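Local atomic coordinates of glycosyl hydrolase, family 8 (Clostridium perfringens, PDB entry 3REN), a protein that probably hydrolyses alpha-glucans as an alpha-amylase, with an (alpha/alpha)6-barrel fold and a sequence assigned in part to glycosyl hydrolase family 8. Residues Gly40-Tyr45 with Lys56-Leu61; Val60-Glu65 with Gly96-Arg101; Gly66-Tyr71 with Asp337-Leu342. All coordinates share one frame; numbering follows the deposited sequence.

In the fold
The three contacts lead from a loop region into the barrel. Interaction 1 folds the long connection ahead of helix 62-74 back on itself, interaction 2 ties the start of that helix to the loop leading into strand 101-103, and interaction 3 packs the same helix against helix 335-346. Interactions 1 and 2 share Val60 and Leu61 of strand 60-61, their centres about 11 Å apart; interaction 3 lies about 14 Å from each. Interaction 1 closes before interaction 3 opens, while the segments of 2 and 3 alternate. Glu65 bonds Ile41 N; Ile41 also reaches Met68 and Leu339. Helix 62-74 thus links the loops around strand 60-61 with helix 335-346, near the chain's end, consistent with closure of the barrel.

Interaction 1 (Gly40-Tyr45 with Lys56-Leu61); sequences GIYTNY and KGHSVL
Tyr42 and His58 both turn their rings to the side of their own backbone N (chi1 -68° and -69°), and with these torsions the rings meet face to face across the contact. They form a stack with centroids 3.6 Å apart and planes tilted by only 9°, and His58 CB also rests over the tyrosine face in a CH-pi contact. The imidazole is fixed against rotation by a second tie: His58 NE2 donates a nearly straight bond of 3.0 Å to Tyr45 O, which lies in the ring plane, although the donor sits well above the plane of that carbonyl. Histidine suits this place because it offers an aromatic face and an edge N-H together.

Next to the stack the backbones are pinned. Asn44 N donates to a lone pair of Gly57 O at 2.8 Å, and Thr43 N donates to Ser59 O at 3.1 Å. Threonine suits its place by having two unlike branches: OG1 lies 3.1 Å from Ser59 O, and CG2 packs on Leu61 CD1. The absence of a side chain on Gly57 lets Asn44 lie close; the amide nitrogen of that asparagine is held by Val333 O. Ser59 OG returns to Lys56 O at 2.9 Å, reinforcing the type I beta turn from Lys56 to Ser59. A water donates to Ile41 O, accepts from Leu61 N and meets the hydroxyl of Thr43, bridging the two segments. Together these features make a loop that doubles back on itself between helices 21-33 and 62-74 of the (alpha/alpha)6-barrel, ending at Leu61, at the N-cap position of helix 62-74.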
loop_
_atom_site.group_PDB
_atom_site.type_symbol
_atom_site.label_atom_id
_atom_site.label_comp_id
_atom_site.label_asym_id
_atom_site.label_seq_id
_atom_site.Cartn_x
_atom_site.Cartn_y
_atom_site.Cartn_z
ATOM N N GLY A 40 16.564 6.020 5.912
ATOM C CA GLY A 40 15.307 5.631 5.273
ATOM C C GLY A 40 14.378 6.773 4.925
ATOM O O GLY A 40 14.750 7.955 4.985
ATOM N N ILE A 41 13.146 6.419 4.582
ATOM C CA ILE A 41 12.143 7.426 4.198
ATOM C C ILE A 41 11.344 7.874 5.436
ATOM O O ILE A 41 10.725 7.064 6.115
ATOM C CB ILE A 41 11.201 6.861 3.139
ATOM C CG1 ILE A 41 12.042 6.373 1.954
ATOM C CG2 ILE A 41 10.101 7.876 2.790
ATOM C CD1 ILE A 41 11.328 5.434 1.034
ATOM N N TYR A 42 11.338 9.167 5.697
ATOM C CA TYR A 42 10.637 9.734 6.831
ATOM C C TYR A 42 9.137 9.570 6.599
ATOM O O TYR A 42 8.687 9.639 5.460
ATOM C CB TYR A 42 10.884 11.250 6.866
ATOM C CG TYR A 42 12.285 11.716 7.170
ATOM C CD1 TYR A 42 13.166 10.927 7.918
ATOM C CD2 TYR A 42 12.709 12.984 6.757
ATOM C CE1 TYR A 42 14.477 11.385 8.218
ATOM C CE2 TYR A 42 13.995 13.469 7.059
ATOM C CZ TYR A 42 14.862 12.660 7.788
ATOM O OH TYR A 42 16.093 13.126 8.103
ATOM N N THR A 43 8.396 9.413 7.676
ATOM C CA THR A 43 6.929 9.337 7.655
ATOM C C THR A 43 6.263 10.673 7.304
ATOM O O THR A 43 5.284 10.697 6.568
ATOM C CB THR A 43 6.443 8.834 9.018
ATOM O OG1 THR A 43 7.108 7.589 9.283
ATOM C CG2 THR A 43 4.908 8.660 9.028
ATOM N N ASN A 44 6.796 11.766 7.842
ATOM C CA ASN A 44 6.362 13.120 7.534
ATOM C C ASN A 44 7.541 14.038 7.173
ATOM O O ASN A 44 8.742 13.725 7.523
ATOM C CB ASN A 44 5.631 13.722 8.745
ATOM C CG ASN A 44 4.495 12.868 9.224
ATOM O OD1 ASN A 44 4.549 12.350 10.308
ATOM N ND2 ASN A 44 3.473 12.699 8.409
ATOM N N TYR A 45 7.230 15.176 6.528
ATOM C CA TYR A 45 8.273 16.107 6.102
ATOM C C TYR A 45 8.932 16.774 7.315
ATOM O O TYR A 45 10.143 17.042 7.323
ATOM C CB TYR A 45 7.698 17.149 5.114
ATOM C CG TYR A 45 8.658 18.212 4.695
ATOM C CD1 TYR A 45 9.754 17.916 3.882
ATOM C CD2 TYR A 45 8.512 19.502 5.133
ATOM C CE1 TYR A 45 10.671 18.897 3.512
ATOM C CE2 TYR A 45 9.427 20.504 4.757
ATOM C CZ TYR A 45 10.487 20.191 3.949
ATOM O OH TYR A 45 11.398 21.168 3.572
ATOM N N LYS A 56 6.629 12.161 15.777
ATOM C CA LYS A 56 7.617 11.238 15.328
ATOM C C LYS A 56 7.694 11.278 13.812
ATOM O O LYS A 56 7.686 10.287 13.215
ATOM C CB LYS A 56 7.294 9.834 15.850
ATOM C CG LYS A 56 7.427 9.661 17.365
ATOM C CD LYS A 56 6.960 8.348 17.833
ATOM C CE LYS A 56 6.511 8.339 19.229
ATOM N NZ LYS A 56 7.613 8.226 20.113
ATOM N N GLY A 57 7.671 12.456 13.228
ATOM C CA GLY A 57 7.605 12.582 11.768
ATOM C C GLY A 57 8.806 11.931 11.079
ATOM O O GLY A 57 8.679 11.469 9.934
ATOM N N HIS A 58 9.980 11.917 11.750
ATOM C CA HIS A 58 11.213 11.366 11.148
ATOM C C HIS A 58 11.564 9.963 11.605
ATOM O O HIS A 58 12.733 9.512 11.522
ATOM C CB HIS A 58 12.416 12.314 11.287
ATOM C CG HIS A 58 12.285 13.555 10.445
ATOM N ND1 HIS A 58 13.222 14.573 10.446
ATOM C CD2 HIS A 58 11.292 13.959 9.614
ATOM C CE1 HIS A 58 12.826 15.534 9.624
ATOM N NE2 HIS A 58 11.649 15.190 9.115
ATOM N N SER A 59 10.537 9.265 12.058
ATOM C CA SER A 59 10.582 7.824 12.156
ATOM C C SER A 59 10.503 7.252 10.742
ATOM O O SER A 59 10.126 7.965 9.799
ATOM C CB SER A 59 9.425 7.306 13.000
ATOM O OG SER A 59 8.208 7.594 12.347
ATOM N N VAL A 60 10.863 5.977 10.600
ATOM C CA VAL A 60 10.840 5.291 9.311
ATOM C C VAL A 60 9.918 4.101 9.443
ATOM O O VAL A 60 10.144 3.240 10.281
ATOM C CB VAL A 60 12.232 4.757 8.963
ATOM C CG1 VAL A 60 12.185 3.777 7.756
ATOM C CG2 VAL A 60 13.187 5.898 8.704
ATOM N N LEU A 61 8.901 4.036 8.604
ATOM C CA LEU A 61 7.998 2.882 8.608
ATOM C C LEU A 61 8.485 1.772 7.649
ATOM O O LEU A 61 8.987 2.079 6.537
ATOM C CB LEU A 61 6.626 3.357 8.158
ATOM C CG LEU A 61 5.890 4.295 9.121
ATOM C CD1 LEU A 61 4.623 4.888 8.473
ATOM C CD2 LEU A 61 5.525 3.565 10.428
HETATM O O HOH W 1 8.361 6.293 7.054
#

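Interaction 2 (Val60-Glu65 with Gly96-Arg101); sequences VLSESE and GLISWR. With SO4 (sulfate ion), chain E.
Ser62 meets the 96-101 loop with three of its atoms. Its OG donates to Ser99 O at 2.8 Å, its N donates to Trp100 O at 3.1 Å from above the carbonyl plane, and its CB rests on Ile98 CG2 at 3.6 Å. A small hydroxylated residue suits this first turn of a helix, because the side chain can bond a loop carbonyl without holding the backbones apart. Trp100 O also accepts from a water that in turn accepts from Glu63 N, so two successive helix N-H groups reach one carbonyl, one directly and the next through the water.

Alongside, Leu61 CD2 packs at 3.6 Å against Trp100 CZ3 and touches Arg101 CB. Arg101 CB lies over the indole face; the bend at chi3 (70°) brings the guanidinium past the six-membered ring, with Trp100 CZ2 over one guanidinium face. Arg101 NH2 and Trp100 NE1 then donate to O3 of a sulfate ion, probably from the crystallisation liquor, at 2.7 and 3.1 Å, with Ser108 OG as a further partner. Farther out, Ser99 OG bonds Ser108 O.

Leu61 and Arg101 form an antiparallel non-hydrogen-bonded pair in the sheet of strands 60-61, 101-103 and 106-107, while helix 113-130 borders Ser62 and helices 78-89 and 133-150 flank Ile98.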
loop_
_atom_site.group_PDB
_atom_site.type_symbol
_atom_site.label_atom_id
_atom_site.label_comp_id
_atom_site.label_asym_id
_atom_site.label_seq_id
_atom_site.Cartn_x
_atom_site.Cartn_y
_atom_site.Cartn_z
ATOM N N VAL A 60 10.863 5.977 10.600
ATOM C CA VAL A 60 10.840 5.291 9.311
ATOM C C VAL A 60 9.918 4.101 9.443
ATOM O O VAL A 60 10.144 3.240 10.281
ATOM C CB VAL A 60 12.232 4.757 8.963
ATOM C CG1 VAL A 60 12.185 3.777 7.756
ATOM C CG2 VAL A 60 13.187 5.898 8.704
ATOM N N LEU A 61 8.901 4.036 8.604
ATOM C CA LEU A 61 7.998 2.882 8.608
ATOM C C LEU A 61 8.485 1.772 7.649
ATOM O O LEU A 61 8.987 2.079 6.537
ATOM C CB LEU A 61 6.626 3.357 8.158
ATOM C CG LEU A 61 5.890 4.295 9.121
ATOM C CD1 LEU A 61 4.623 4.888 8.473
ATOM C CD2 LEU A 61 5.525 3.565 10.428
ATOM N N SER A 62 8.316 0.496 8.021
ATOM C CA SER A 62 8.632 -0.553 7.044
ATOM C C SER A 62 7.596 -0.557 5.933
ATOM O O SER A 62 7.833 -1.128 4.839
ATOM C CB SER A 62 8.705 -1.933 7.693
ATOM O OG SER A 62 7.478 -2.225 8.387
ATOM N N GLU A 63 6.443 0.059 6.218
ATOM C CA GLU A 63 5.470 0.386 5.170
ATOM C C GLU A 63 6.148 1.195 4.050
ATOM O O GLU A 63 6.027 0.824 2.883
ATOM C CB GLU A 63 4.257 1.154 5.733
ATOM C CG GLU A 63 3.243 1.713 4.687
ATOM C CD GLU A 63 2.191 2.610 5.383
ATOM O OE1 GLU A 63 2.470 3.833 5.594
ATOM O OE2 GLU A 63 1.117 2.070 5.778
ATOM N N SER A 64 6.790 2.305 4.424
ATOM C CA SER A 64 7.466 3.197 3.471
ATOM C C SER A 64 8.555 2.457 2.715
ATOM O O SER A 64 8.646 2.528 1.477
ATOM C CB SER A 64 8.103 4.382 4.206
ATOM O OG SER A 64 7.109 5.076 4.934
ATOM N N GLU A 65 9.383 1.718 3.466
ATOM C CA GLU A 65 10.455 0.949 2.858
ATOM C C GLU A 65 9.970 -0.102 1.855
ATOM O O GLU A 65 10.566 -0.241 0.792
ATOM C CB GLU A 65 11.329 0.298 3.937
ATOM C CG GLU A 65 12.048 1.351 4.762
ATOM C CD GLU A 65 12.902 2.305 3.887
ATOM O OE1 GLU A 65 13.606 1.817 2.980
ATOM O OE2 GLU A 65 12.865 3.528 4.097
ATOM N N GLY A 96 11.590 -12.867 13.709
ATOM C CA GLY A 96 11.725 -12.980 12.239
ATOM C C GLY A 96 10.888 -11.987 11.401
ATOM O O GLY A 96 10.987 -11.948 10.172
ATOM N N LEU A 97 10.045 -11.203 12.054
ATOM C CA LEU A 97 9.198 -10.249 11.366
ATOM C C LEU A 97 9.914 -8.917 11.315
ATOM O O LEU A 97 10.759 -8.620 12.161
ATOM C CB LEU A 97 7.842 -10.105 12.075
ATOM C CG LEU A 97 6.932 -11.356 12.052
ATOM C CD1 LEU A 97 5.589 -11.037 12.729
ATOM C CD2 LEU A 97 6.708 -11.972 10.614
ATOM N N ILE A 98 9.592 -8.130 10.300
ATOM C CA ILE A 98 10.064 -6.766 10.209
ATOM C C ILE A 98 9.234 -5.867 11.108
ATOM O O ILE A 98 8.010 -5.947 11.126
ATOM C CB ILE A 98 10.003 -6.253 8.770
ATOM C CG1 ILE A 98 10.652 -7.258 7.791
ATOM C CG2 ILE A 98 10.612 -4.852 8.677
ATOM C CD1 ILE A 98 12.116 -7.793 8.250
ATOM N N SER A 99 9.924 -4.998 11.825
ATOM C CA SER A 99 9.321 -4.083 12.765
ATOM C C SER A 99 8.433 -3.133 11.969
ATOM O O SER A 99 8.775 -2.800 10.831
ATOM C CB SER A 99 10.416 -3.268 13.420
ATOM O OG SER A 99 9.883 -2.312 14.318
ATOM N N TRP A 100 7.330 -2.660 12.555
ATOM C CA TRP A 100 6.499 -1.671 11.863
ATOM C C TRP A 100 7.170 -0.312 11.731
ATOM O O TRP A 100 6.908 0.413 10.760
ATOM C CB TRP A 100 5.056 -1.544 12.446
ATOM C CG TRP A 100 4.911 -0.582 13.532
ATOM C CD1 TRP A 100 5.352 -0.742 14.808
ATOM C CD2 TRP A 100 4.238 0.701 13.499
ATOM N NE1 TRP A 100 5.029 0.376 15.592
ATOM C CE2 TRP A 100 4.363 1.279 14.810
ATOM C CE3 TRP A 100 3.556 1.418 12.506
ATOM C CZ2 TRP A 100 3.828 2.540 15.145
ATOM C CZ3 TRP A 100 3.029 2.703 12.836
ATOM C CH2 TRP A 100 3.173 3.244 14.142
ATOM N N ARG A 101 8.050 0.032 12.670
ATOM C CA ARG A 101 8.584 1.396 12.711
ATOM C C ARG A 101 9.879 1.464 13.487
ATOM O O ARG A 101 10.006 0.768 14.470
ATOM C CB ARG A 101 7.574 2.339 13.392
ATOM C CG ARG A 101 8.094 3.789 13.553
ATOM C CD ARG A 101 6.968 4.763 14.013
ATOM N NE ARG A 101 6.610 4.448 15.397
ATOM C CZ ARG A 101 5.739 5.124 16.131
ATOM N NH1 ARG A 101 5.125 6.193 15.637
ATOM N NH2 ARG A 101 5.490 4.716 17.372
HETATM S S SO4 E . 5.844 1.487 19.302
HETATM O O1 SO4 E . 5.453 2.498 20.272
HETATM O O2 SO4 E . 4.928 0.353 19.289
HETATM O O3 SO4 E . 5.848 2.094 17.980
HETATM O O4 SO4 E . 7.176 1.033 19.684
HETATM O O HOH W 2 5.002 0.111 8.899
#

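Interaction 3 (Gly66-Tyr71 with Asp337-Leu342); sequences GLMMLY and DNLNAL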
loop_
_atom_site.group_PDB
_atom_site.type_symbol
_atom_site.label_atom_id
_atom_site.label_comp_id
_atom_site.label_asym_id
_atom_site.label_seq_id
_atom_site.Cartn_x
_atom_site.Cartn_y
_atom_site.Cartn_z
ATOM N N GLY A 66 8.909 -0.836 2.215
ATOM C CA GLY A 66 8.306 -1.842 1.349
ATOM C C GLY A 66 7.788 -1.223 0.070
ATOM O O GLY A 66 7.963 -1.790 -0.996
ATOM N N LEU A 67 7.148 -0.059 0.170
ATOM C CA LEU A 67 6.672 0.661 -1.015
ATOM C C LEU A 67 7.808 1.029 -1.964
ATOM O O LEU A 67 7.698 0.865 -3.169
ATOM C CB LEU A 67 5.829 1.902 -0.626
ATOM C CG LEU A 67 4.426 1.578 -0.027
ATOM C CD1 LEU A 67 3.733 2.826 0.630
ATOM C CD2 LEU A 67 3.521 0.956 -1.088
HETATM N N MSE A 68 8.909 1.520 -1.404
HETATM C CA MSE A 68 10.047 1.968 -2.195
HETATM C C MSE A 68 10.740 0.761 -2.861
HETATM O O MSE A 68 11.183 0.857 -3.995
HETATM C CB MSE A 68 11.021 2.792 -1.324
HETATM C CG MSE A 68 12.258 3.322 -2.081
HETATM SE SE MSE A 68 11.826 4.343 -3.732
HETATM C CE MSE A 68 11.440 6.079 -2.964
HETATM N N MSE A 69 10.824 -0.359 -2.147
HETATM C CA MSE A 69 11.265 -1.624 -2.744
HETATM C C MSE A 69 10.399 -2.076 -3.906
HETATM O O MSE A 69 10.931 -2.519 -4.920
HETATM C CB MSE A 69 11.325 -2.730 -1.690
HETATM C CG MSE A 69 12.516 -2.521 -0.677
HETATM SE SE MSE A 69 12.341 -3.695 0.932
HETATM C CE MSE A 69 12.671 -5.412 0.118
ATOM N N LEU A 70 9.068 -1.978 -3.770
ATOM C CA LEU A 70 8.219 -2.316 -4.917
ATOM C C LEU A 70 8.475 -1.430 -6.142
ATOM O O LEU A 70 8.551 -1.926 -7.300
ATOM C CB LEU A 70 6.744 -2.265 -4.560
ATOM C CG LEU A 70 6.253 -3.382 -3.647
ATOM C CD1 LEU A 70 4.794 -3.064 -3.235
ATOM C CD2 LEU A 70 6.278 -4.681 -4.466
ATOM N N TYR A 71 8.574 -0.123 -5.884
ATOM C CA TYR A 71 8.927 0.821 -6.923
ATOM C C TYR A 71 10.261 0.459 -7.588
ATOM O O TYR A 71 10.380 0.507 -8.817
ATOM C CB TYR A 71 9.056 2.227 -6.327
ATOM C CG TYR A 71 9.593 3.244 -7.309
ATOM C CD1 TYR A 71 8.759 3.804 -8.273
ATOM C CD2 TYR A 71 10.921 3.602 -7.296
ATOM C CE1 TYR A 71 9.249 4.728 -9.194
ATOM C CE2 TYR A 71 11.430 4.521 -8.200
ATOM C CZ TYR A 71 10.589 5.075 -9.148
ATOM O OH TYR A 71 11.057 6.021 -10.031
ATOM N N ASP A 337 1.101 8.811 1.086
ATOM C CA ASP A 337 0.465 9.345 -0.122
ATOM C C ASP A 337 1.443 9.598 -1.238
ATOM O O ASP A 337 1.133 9.336 -2.393
ATOM C CB ASP A 337 -0.313 10.617 0.180
ATOM C CG ASP A 337 -1.592 10.332 0.947
ATOM O OD1 ASP A 337 -2.204 9.263 0.716
ATOM O OD2 ASP A 337 -1.952 11.157 1.794
ATOM N N ASN A 338 2.626 10.091 -0.879
ATOM C CA ASN A 338 3.684 10.337 -1.838
ATOM C C ASN A 338 4.219 9.069 -2.505
ATOM O O ASN A 338 4.405 9.040 -3.729
ATOM C CB ASN A 338 4.799 11.178 -1.204
ATOM C CG ASN A 338 4.363 12.622 -1.001
ATOM O OD1 ASN A 338 4.580 13.448 -1.870
ATOM N ND2 ASN A 338 3.695 12.916 0.135
ATOM N N LEU A 339 4.432 8.018 -1.710
ATOM C CA LEU A 339 4.908 6.740 -2.263
ATOM C C LEU A 339 3.874 6.039 -3.155
ATOM O O LEU A 339 4.237 5.419 -4.188
ATOM C CB LEU A 339 5.389 5.809 -1.144
ATOM C CG LEU A 339 6.664 6.293 -0.472
ATOM C CD1 LEU A 339 6.721 5.689 0.969
ATOM C CD2 LEU A 339 7.924 5.939 -1.379
ATOM N N ASN A 340 2.597 6.114 -2.766
ATOM C CA ASN A 340 1.549 5.490 -3.585
ATOM C C ASN A 340 1.452 6.234 -4.921
ATOM O O ASN A 340 1.384 5.602 -5.983
ATOM C CB ASN A 340 0.204 5.458 -2.845
ATOM C CG ASN A 340 0.119 4.316 -1.837
ATOM O OD1 ASN A 340 0.625 3.225 -2.094
ATOM N ND2 ASN A 340 -0.512 4.561 -0.691
ATOM N N ALA A 341 1.544 7.565 -4.863
ATOM C CA ALA A 341 1.564 8.394 -6.087
ATOM C C ALA A 341 2.751 8.044 -6.983
ATOM O O ALA A 341 2.633 8.057 -8.201
ATOM C CB ALA A 341 1.615 9.887 -5.734
ATOM N N LEU A 342 3.897 7.745 -6.377
ATOM C CA LEU A 342 5.076 7.369 -7.160
ATOM C C LEU A 342 4.834 6.069 -7.916
ATOM O O LEU A 342 5.115 5.978 -9.110
ATOM C CB LEU A 342 6.336 7.343 -6.259
ATOM C CG LEU A 342 7.659 7.023 -6.929
ATOM C CD1 LEU A 342 8.109 8.179 -7.811
ATOM C CD2 LEU A 342 8.718 6.684 -5.866
#
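Tyr71 and Leu342 make the close-fitting end of this contact. Both side chains leave the backbone with CG opposite their own N (chi1 173° for the tyrosine), and they meet at about a right angle, the leucine lying over one face of the ring. Leu342 CD2 stands 3.7 Å from the ring centroid and only 10° off its normal, a CH-pi contact, and Leu342 CG comes to 3.6 Å from Tyr71 CE1. A branched leucine fits here because its methyl covers the ring centre while its branch point reaches the rim. The phenol suits its burial as well, since its OH is hydrogen-bonded to Glu23.

Beside this pair, the selenomethionine at Met68 bends twice along its chain and delivers its CE to Leu339 and Leu342, 3.9 Å from Leu339 CD2 and 4.0 Å from Leu342 CD2. A long unbranched side chain can make such a reach between two helices.

Leu67 packs its CD1 on Leu339 CB at 3.8 Å, where the two backbones come nearest. The looser part is the margin beyond, where Leu67 CD2 meets Asn340 OD1 at 3.8 Å, a methyl beside an amide oxygen. Asn340 spends its ND2 on Ser284, which keeps the amide bonded although this side too is buried.

The two helix segments run nearly parallel, at 14° with their axes 9.8 Å apart, consistent with neighbouring inner helices of the barrel, where an early helix meets the last. Helices 21-33 and 78-89 flank Met68, and helix 113-130 reaches Leu67 through Arg118.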